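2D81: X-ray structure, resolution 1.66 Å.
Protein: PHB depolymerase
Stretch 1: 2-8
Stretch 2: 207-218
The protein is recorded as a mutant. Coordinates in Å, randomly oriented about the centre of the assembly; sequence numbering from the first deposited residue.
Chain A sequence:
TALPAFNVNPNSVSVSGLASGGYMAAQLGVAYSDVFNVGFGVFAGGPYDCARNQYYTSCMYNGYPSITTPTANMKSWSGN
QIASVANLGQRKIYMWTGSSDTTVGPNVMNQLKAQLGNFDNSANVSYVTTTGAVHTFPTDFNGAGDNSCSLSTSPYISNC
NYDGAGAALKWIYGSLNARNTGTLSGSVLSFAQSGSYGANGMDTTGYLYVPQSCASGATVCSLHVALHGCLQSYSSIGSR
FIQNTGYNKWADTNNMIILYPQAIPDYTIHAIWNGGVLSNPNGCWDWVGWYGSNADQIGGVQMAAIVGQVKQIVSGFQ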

# COMPACT_ATOMS: atom_id res chain seq x y z
N ALA A 2 -11.57 -19.94 1.82
CA ALA A 2 -12.03 -18.78 2.57
C ALA A 2 -10.87 -18.11 3.31
O ALA A 2 -9.90 -18.77 3.67
CB ALA A 2 -13.11 -19.20 3.57
N LEU A 3 -10.98 -16.80 3.51
CA LEU A 3 -9.99 -16.06 4.28
C LEU A 3 -10.17 -16.37 5.77
O LEU A 3 -11.24 -16.13 6.33
CB LEU A 3 -10.16 -14.56 4.03
CG LEU A 3 -9.24 -13.58 4.76
CD1 LEU A 3 -7.79 -13.82 4.34
CD2 LEU A 3 -9.65 -12.15 4.42
N PRO A 4 -9.13 -16.91 6.42
CA PRO A 4 -9.19 -17.25 7.85
C PRO A 4 -9.21 -16.05 8.80
O PRO A 4 -8.74 -14.96 8.46
CB PRO A 4 -7.94 -18.11 8.06
CG PRO A 4 -7.65 -18.65 6.69
CD PRO A 4 -7.90 -17.45 5.83
N ALA A 5 -9.76 -16.28 9.99
CA ALA A 5 -9.58 -15.37 11.11
C ALA A 5 -8.34 -15.80 11.88
O ALA A 5 -8.14 -16.99 12.12
CB ALA A 5 -10.81 -15.41 12.02
N PHE A 6 -7.51 -14.83 12.25
CA PHE A 6 -6.31 -15.12 13.02
C PHE A 6 -6.29 -14.34 14.33
O PHE A 6 -7.09 -13.43 14.53
CB PHE A 6 -5.06 -14.77 12.20
CG PHE A 6 -4.83 -15.68 11.03
CD1 PHE A 6 -5.40 -15.42 9.79
CD2 PHE A 6 -4.04 -16.82 11.18
CE1 PHE A 6 -5.20 -16.28 8.71
CE2 PHE A 6 -3.83 -17.69 10.11
CZ PHE A 6 -4.41 -17.41 8.87
N ASN A 7 -5.37 -14.71 15.22
CA ASN A 7 -5.23 -14.01 16.48
C ASN A 7 -4.37 -12.78 16.25
O ASN A 7 -3.18 -12.76 16.56
CB ASN A 7 -4.60 -14.90 17.54
CG ASN A 7 -4.60 -14.26 18.92
OD1 ASN A 7 -5.16 -13.18 19.11
ND2 ASN A 7 -3.98 -14.92 19.89
N VAL A 8 -4.99 -11.76 15.67
CA VAL A 8 -4.31 -10.51 15.36
C VAL A 8 -4.97 -9.37 16.13
O VAL A 8 -6.19 -9.21 16.09
CB VAL A 8 -4.38 -10.20 13.85
CG1 VAL A 8 -3.78 -8.82 13.57
CG2 VAL A 8 -3.63 -11.27 13.07
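Stretch 2, residues 207-218: YLYVPQSCASGA

Stretch 1 has no regular helix or strand until its last residue, Val-8, takes up strand geometry. Stretch 2 begins as a strand, 207-210, and passes through Pro-211 into a short, weakly bonded helix at about 212-215; Gly-217, with positive phi, is the first residue after it to leave helical phi/psi. The two stretches run in the same general sense: the CA atoms of Leu-3 and Tyr-207 lie 9.1 Å apart at one end, those of Asn-7 and Gly-217 only 5.0 Å apart at the other, so the backbones converge along the contact. The two stretches together bury 304 Å².

Phe-6 has the largest covered area, 77 Å². Its CA-to-CB bond points sideways, but with chi1 at -70° (m) the end of the side chain comes nearer to stretch 2. Phe-6 CE1 lies 3.9 Å from Leu-208 CD1, and Phe-6 CZ lies 3.9 Å from Val-210 CG2; both methyls approach the ring obliquely. At the ring edge, near its plane, Phe-6 CD2 is 3.5 Å from Cys-214 O.

Leu-208, with 52 Å² covered, points toward stretch 1 and touches two of its residues. Besides meeting Phe-6, it packs through CD2 at 4.0 Å from Leu-3 CD1, extending the apolar contact to the wider end of the pair.

Asn-7, with 47 Å² covered, supplies the polar contact. Its ND2 donates a hydrogen bond to Gly-217 O at 2.9 Å, with an N-H...acceptor angle of 152°. Gly-217 has phi/psi of 90/2, where a CB would be jammed against the preceding carbonyl oxygen; this local geometry calls for glycine. A water adds a backbone bridge: it accepts from Asn-7 N at 2.9 Å and donates to Cys-214 O at 2.7 Å.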

# COMPACT_ATOMS: atom_id res chain seq x y z
N TYR A 207 -3.76 -13.16 -1.58
CA TYR A 207 -2.76 -13.95 -0.86
C TYR A 207 -2.39 -13.32 0.47
O TYR A 207 -2.60 -12.13 0.69
CB TYR A 207 -1.50 -14.12 -1.72
CG TYR A 207 -1.76 -14.83 -3.02
CD1 TYR A 207 -2.26 -14.14 -4.13
CD2 TYR A 207 -1.54 -16.20 -3.14
CE1 TYR A 207 -2.55 -14.81 -5.32
CE2 TYR A 207 -1.83 -16.87 -4.32
CZ TYR A 207 -2.33 -16.17 -5.40
OH TYR A 207 -2.63 -16.84 -6.57
N LEU A 208 -1.85 -14.14 1.37
CA LEU A 208 -1.29 -13.63 2.62
C LEU A 208 -0.17 -14.54 3.09
O LEU A 208 -0.26 -15.77 2.99
CB LEU A 208 -2.36 -13.53 3.71
CG LEU A 208 -3.08 -14.80 4.18
CD1 LEU A 208 -3.68 -14.58 5.56
CD2 LEU A 208 -4.16 -15.18 3.18
N TYR A 209 0.90 -13.93 3.61
CA TYR A 209 1.98 -14.70 4.21
C TYR A 209 1.74 -14.85 5.70
O TYR A 209 1.57 -13.86 6.41
CB TYR A 209 3.33 -14.04 3.98
CG TYR A 209 4.44 -14.82 4.64
CD1 TYR A 209 4.78 -16.09 4.17
CD2 TYR A 209 5.07 -14.35 5.79
CE1 TYR A 209 5.72 -16.87 4.83
CE2 TYR A 209 6.01 -15.13 6.46
CZ TYR A 209 6.33 -16.39 5.98
OH TYR A 209 7.23 -17.18 6.65
N VAL A 210 1.74 -16.10 6.17
CA VAL A 210 1.50 -16.39 7.58
C VAL A 210 2.68 -17.12 8.19
O VAL A 210 2.93 -18.29 7.88
CB VAL A 210 0.23 -17.26 7.77
CG1 VAL A 210 0.02 -17.57 9.24
CG2 VAL A 210 -0.99 -16.55 7.20
N PRO A 211 3.44 -16.44 9.07
CA PRO A 211 4.60 -17.07 9.72
C PRO A 211 4.13 -18.26 10.55
O PRO A 211 2.96 -18.32 10.94
CB PRO A 211 5.15 -15.95 10.60
CG PRO A 211 4.75 -14.71 9.87
CD PRO A 211 3.34 -15.02 9.45
N GLN A 212 5.02 -19.20 10.82
CA GLN A 212 4.66 -20.36 11.63
C GLN A 212 4.04 -19.93 12.96
O GLN A 212 3.08 -20.54 13.44
CB GLN A 212 5.90 -21.23 11.90
CG GLN A 212 5.62 -22.45 12.77
CD GLN A 212 4.54 -23.34 12.19
OE1 GLN A 212 4.67 -23.85 11.08
NE2 GLN A 212 3.47 -23.55 12.95
N SER A 213 4.59 -18.88 13.56
CA SER A 213 4.16 -18.44 14.88
C SER A 213 2.72 -17.95 14.90
O SER A 213 2.06 -17.98 15.94
CB SER A 213 5.08 -17.34 15.40
OG SER A 213 5.05 -16.21 14.55
N CYS A 214 2.22 -17.49 13.75
CA CYS A 214 0.87 -16.95 13.67
C CYS A 214 -0.17 -18.00 13.29
O CYS A 214 -1.37 -17.73 13.32
CB CYS A 214 0.81 -15.78 12.67
SG CYS A 214 1.92 -14.42 13.17
N ALA A 215 0.28 -19.21 12.95
CA ALA A 215 -0.60 -20.24 12.43
C ALA A 215 -1.58 -20.81 13.47
O ALA A 215 -2.74 -21.06 13.15
CB ALA A 215 0.22 -21.38 11.83
N SER A 216 -1.10 -21.02 14.69
CA SER A 216 -1.90 -21.72 15.71
C SER A 216 -2.88 -20.79 16.41
O SER A 216 -3.95 -21.22 16.85
CB SER A 216 -0.98 -22.34 16.76
OG SER A 216 -0.37 -21.33 17.55
N GLY A 217 -2.51 -19.52 16.52
CA GLY A 217 -3.33 -18.59 17.28
C GLY A 217 -2.93 -18.53 18.74
O GLY A 217 -3.53 -17.80 19.53
N ALA A 218 -1.90 -19.29 19.11
CA ALA A 218 -1.40 -19.27 20.49
C ALA A 218 -0.69 -17.95 20.77
O ALA A 218 -0.58 -17.53 21.93
CB ALA A 218 -0.45 -20.44 20.71
O HOH W 1 -2.85 -16.07 14.87